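Local structure of adenylate kinase (Thermus thermophilus, 3CM0) at residues Q26-K31 with R179-L184. The protein catalyses the reversible transfer of the terminal phosphate of ATP to AMP, giving two molecules of ADP and helping to balance the cell's adenine nucleotides. Sequence-based numbering, arbitrary orientation.
Sequences QELGFK and RIRAAL
Arg-181 reaches from the C-terminal helix 173-184 to the end of helix 17-28, where its guanidinium meets Glu-27 and Leu-28. The electrostatic part is a long salt bridge, with Glu-27 OE1 3.9 Å from Arg-181 NH1. Carboxylate and guanidinium planes stand 71° apart, so the flat, two-pronged pairing is not formed. Stronger partners lie beside them: Tyr-177 hydrogen-bonds to OE1 of Glu-27, Arg-23 forms a salt bridge with OE2, and the terminal carboxylate of Ile-186 pairs with NH2 of Arg-181.

Leu-28 adds van der Waals contact, CD2 being 3.9 Å from Arg-181 NH2. Its branched methyls suit the poorly hydrated guanidinium face, leaving the in-plane N-H groups to polar partners. A long arginine spans the 10.3 Å between the CA atoms of Leu-28 and Arg-181, and the bend at chi3 (58°) turns its head against Leu-28. Gly-29 is the first residue to leave helical angles; at its positive phi a side chain would press on the carbonyl O of Leu-28.

Two helices of the CORE domain's P-loop fold, one running on from the nucleotide-binding loop, thus meet at the surface. With a weak ion pair, no direct hydrogen bond and 106 Å² buried, the chemistry implies a modest link within a wider charge network.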
ATOM      1  N   GLN A  26      -3.742  10.521   9.275  1.00 29.25           N
ATOM      2  CA  GLN A  26      -3.631  11.525  10.333  1.00 28.09           C
ATOM      3  C   GLN A  26      -4.849  12.451  10.429  1.00 28.85           C
ATOM      4  O   GLN A  26      -5.312  12.767  11.531  1.00 31.21           O
ATOM      5  CB  GLN A  26      -2.357  12.346  10.120  1.00 35.44           C
ATOM      6  CG  GLN A  26      -1.065  11.528  10.254  1.00 45.17           C
ATOM      7  CD  GLN A  26       0.196  12.357  10.039  1.00 57.68           C
ATOM      8  OE1 GLN A  26       0.380  13.399  10.666  1.00 69.28           O
ATOM      9  NE2 GLN A  26       1.075  11.889   9.161  1.00 42.99           N
ATOM     10  N   GLU A  27      -5.380  12.887   9.293  1.00 24.64           N
ATOM     11  CA  GLU A  27      -6.519  13.779   9.306  1.00 24.76           C
ATOM     12  C   GLU A  27      -7.869  13.177   9.619  1.00 32.43           C
ATOM     13  O   GLU A  27      -8.667  13.796  10.309  1.00 33.13           O
ATOM     14  CB  GLU A  27      -6.621  14.542   7.984  1.00 30.04           C
ATOM     15  CG  GLU A  27      -5.424  15.426   7.734  1.00 38.09           C
ATOM     16  CD  GLU A  27      -5.645  16.414   6.596  1.00 40.44           C
ATOM     17  OE1 GLU A  27      -6.731  16.399   5.979  1.00 39.37           O
ATOM     18  OE2 GLU A  27      -4.723  17.205   6.329  1.00 32.12           O
ATOM     19  N   LEU A  28      -8.145  11.968   9.148  1.00 23.03           N
ATOM     20  CA  LEU A  28      -9.467  11.410   9.408  1.00 22.39           C
ATOM     21  C   LEU A  28      -9.564  10.295  10.456  1.00 17.36           C
ATOM     22  O   LEU A  28     -10.654   9.744  10.676  1.00 26.60           O
ATOM     23  CB  LEU A  28     -10.100  10.937   8.093  1.00 24.19           C
ATOM     24  CG  LEU A  28     -10.296  12.016   7.029  1.00 30.24           C
ATOM     25  CD1 LEU A  28     -11.141  11.433   5.926  1.00 27.64           C
ATOM     26  CD2 LEU A  28     -10.981  13.250   7.603  1.00 33.89           C
ATOM     27  N   GLY A  29      -8.449   9.974  11.079  1.00 18.03           N
ATOM     28  CA  GLY A  29      -8.440   8.956  12.114  1.00 23.29           C
ATOM     29  C   GLY A  29      -8.388   7.512  11.636  1.00 21.89           C
ATOM     30  O   GLY A  29      -9.004   6.638  12.241  1.00 24.18           O
ATOM     31  N   PHE A  30      -7.693   7.259  10.530  1.00 23.19           N
ATOM     32  CA  PHE A  30      -7.557   5.880  10.037  1.00 24.72           C
ATOM     33  C   PHE A  30      -6.235   5.367  10.578  1.00 23.39           C
ATOM     34  O   PHE A  30      -5.266   6.128  10.671  1.00 19.94           O
ATOM     35  CB  PHE A  30      -7.460   5.821   8.492  1.00 19.79           C
ATOM     36  CG  PHE A  30      -8.759   6.012   7.780  1.00 19.00           C
ATOM     37  CD1 PHE A  30      -9.414   4.919   7.195  1.00 15.16           C
ATOM     38  CD2 PHE A  30      -9.349   7.271   7.688  1.00 25.64           C
ATOM     39  CE1 PHE A  30     -10.626   5.074   6.521  1.00 16.31           C
ATOM     40  CE2 PHE A  30     -10.568   7.449   7.018  1.00 27.98           C
ATOM     41  CZ  PHE A  30     -11.215   6.341   6.433  1.00 32.76           C
ATOM     42  N   LYS A  31      -6.189   4.086  10.933  1.00 18.50           N
ATOM     43  CA  LYS A  31      -4.946   3.477  11.358  1.00 16.72           C
ATOM     44  C   LYS A  31      -4.278   2.930  10.088  1.00 22.20           C
ATOM     45  O   LYS A  31      -4.858   2.062   9.385  1.00 16.46           O
ATOM     46  CB  LYS A  31      -5.202   2.324  12.336  1.00 23.76           C
ATOM     47  CG  LYS A  31      -3.914   1.661  12.799  1.00 37.29           C
ATOM     48  CD  LYS A  31      -4.095   0.853  14.088  1.00 37.83           C
ATOM     49  CE  LYS A  31      -5.053  -0.300  13.921  1.00 46.30           C
ATOM     50  NZ  LYS A  31      -5.113  -1.146  15.150  1.00 40.34           N
ATOM     51  N   ARG A 179      -8.191  15.624  -4.512  1.00 14.68           N
ATOM     52  CA  ARG A 179      -8.779  14.690  -5.466  1.00 15.32           C
ATOM     53  C   ARG A 179      -9.038  13.340  -4.817  1.00 16.03           C
ATOM     54  O   ARG A 179     -10.045  12.686  -5.107  1.00 15.77           O
ATOM     55  CB  ARG A 179      -7.854  14.500  -6.682  1.00 16.29           C
ATOM     56  CG  ARG A 179      -7.704  15.773  -7.534  1.00 16.98           C
ATOM     57  CD  ARG A 179      -6.517  15.640  -8.525  1.00 25.04           C
ATOM     58  NE  ARG A 179      -6.270  16.890  -9.253  1.00 22.54           N
ATOM     59  CZ  ARG A 179      -5.106  17.237  -9.792  1.00 23.98           C
ATOM     60  NH1 ARG A 179      -4.032  16.442  -9.695  1.00 18.73           N
ATOM     61  NH2 ARG A 179      -5.024  18.383 -10.465  1.00 18.83           N
ATOM     62  N   ILE A 180      -8.127  12.905  -3.961  1.00 14.35           N
ATOM     63  CA  ILE A 180      -8.327  11.607  -3.288  1.00 14.00           C
ATOM     64  C   ILE A 180      -9.581  11.682  -2.387  1.00 18.39           C
ATOM     65  O   ILE A 180     -10.422  10.775  -2.393  1.00 15.14           O
ATOM     66  CB  ILE A 180      -7.096  11.256  -2.429  1.00 14.48           C
ATOM     67  CG1 ILE A 180      -5.946  10.874  -3.341  1.00 11.29           C
ATOM     68  CG2 ILE A 180      -7.442  10.126  -1.388  1.00 14.65           C
ATOM     69  CD1 ILE A 180      -4.577  10.895  -2.661  1.00 14.43           C
ATOM     70  N   ARG A 181      -9.707  12.739  -1.579  1.00 18.55           N
ATOM     71  CA  ARG A 181     -10.885  12.862  -0.719  1.00 18.54           C
ATOM     72  C   ARG A 181     -12.165  12.893  -1.560  1.00 19.81           C
ATOM     73  O   ARG A 181     -13.161  12.233  -1.233  1.00 24.37           O
ATOM     74  CB  ARG A 181     -10.766  14.124   0.175  1.00 18.47           C
ATOM     75  CG  ARG A 181      -9.637  13.992   1.187  1.00 24.84           C
ATOM     76  CD  ARG A 181      -9.751  15.020   2.292  1.00 33.65           C
ATOM     77  NE  ARG A 181     -11.030  14.919   2.985  1.00 36.50           N
ATOM     78  CZ  ARG A 181     -11.296  15.535   4.128  1.00 35.75           C
ATOM     79  NH1 ARG A 181     -10.368  16.286   4.705  1.00 36.40           N
ATOM     80  NH2 ARG A 181     -12.490  15.406   4.681  1.00 29.85           N
ATOM     81  N   ALA A 182     -12.149  13.644  -2.664  1.00 18.27           N
ATOM     82  CA  ALA A 182     -13.320  13.693  -3.525  1.00 18.91           C
ATOM     83  C   ALA A 182     -13.642  12.321  -4.108  1.00 22.96           C
ATOM     84  O   ALA A 182     -14.807  11.913  -4.149  1.00 22.09           O
ATOM     85  CB  ALA A 182     -13.117  14.667  -4.642  1.00 23.60           C
ATOM     86  N   ALA A 183     -12.610  11.614  -4.560  1.00 19.73           N
ATOM     87  CA  ALA A 183     -12.808  10.277  -5.126  1.00 19.21           C
ATOM     88  C   ALA A 183     -13.452   9.327  -4.100  1.00 14.93           C
ATOM     89  O   ALA A 183     -14.305   8.487  -4.440  1.00 21.25           O
ATOM     90  CB  ALA A 183     -11.462   9.706  -5.566  1.00 17.12           C
ATOM     91  N   LEU A 184     -12.973   9.400  -2.862  1.00 14.55           N
ATOM     92  CA  LEU A 184     -13.486   8.563  -1.767  1.00 19.02           C
ATOM     93  C   LEU A 184     -14.818   9.062  -1.190  1.00 26.83           C
ATOM     94  O   LEU A 184     -15.627   8.284  -0.681  1.00 26.59           O
ATOM     95  CB  LEU A 184     -12.447   8.503  -0.650  1.00 18.79           C
ATOM     96  CG  LEU A 184     -11.181   7.771  -1.109  1.00 16.33           C
ATOM     97  CD1 LEU A 184     -10.071   7.925  -0.071  1.00 17.46           C
ATOM     98  CD2 LEU A 184     -11.522   6.264  -1.374  1.00 16.71           C
TER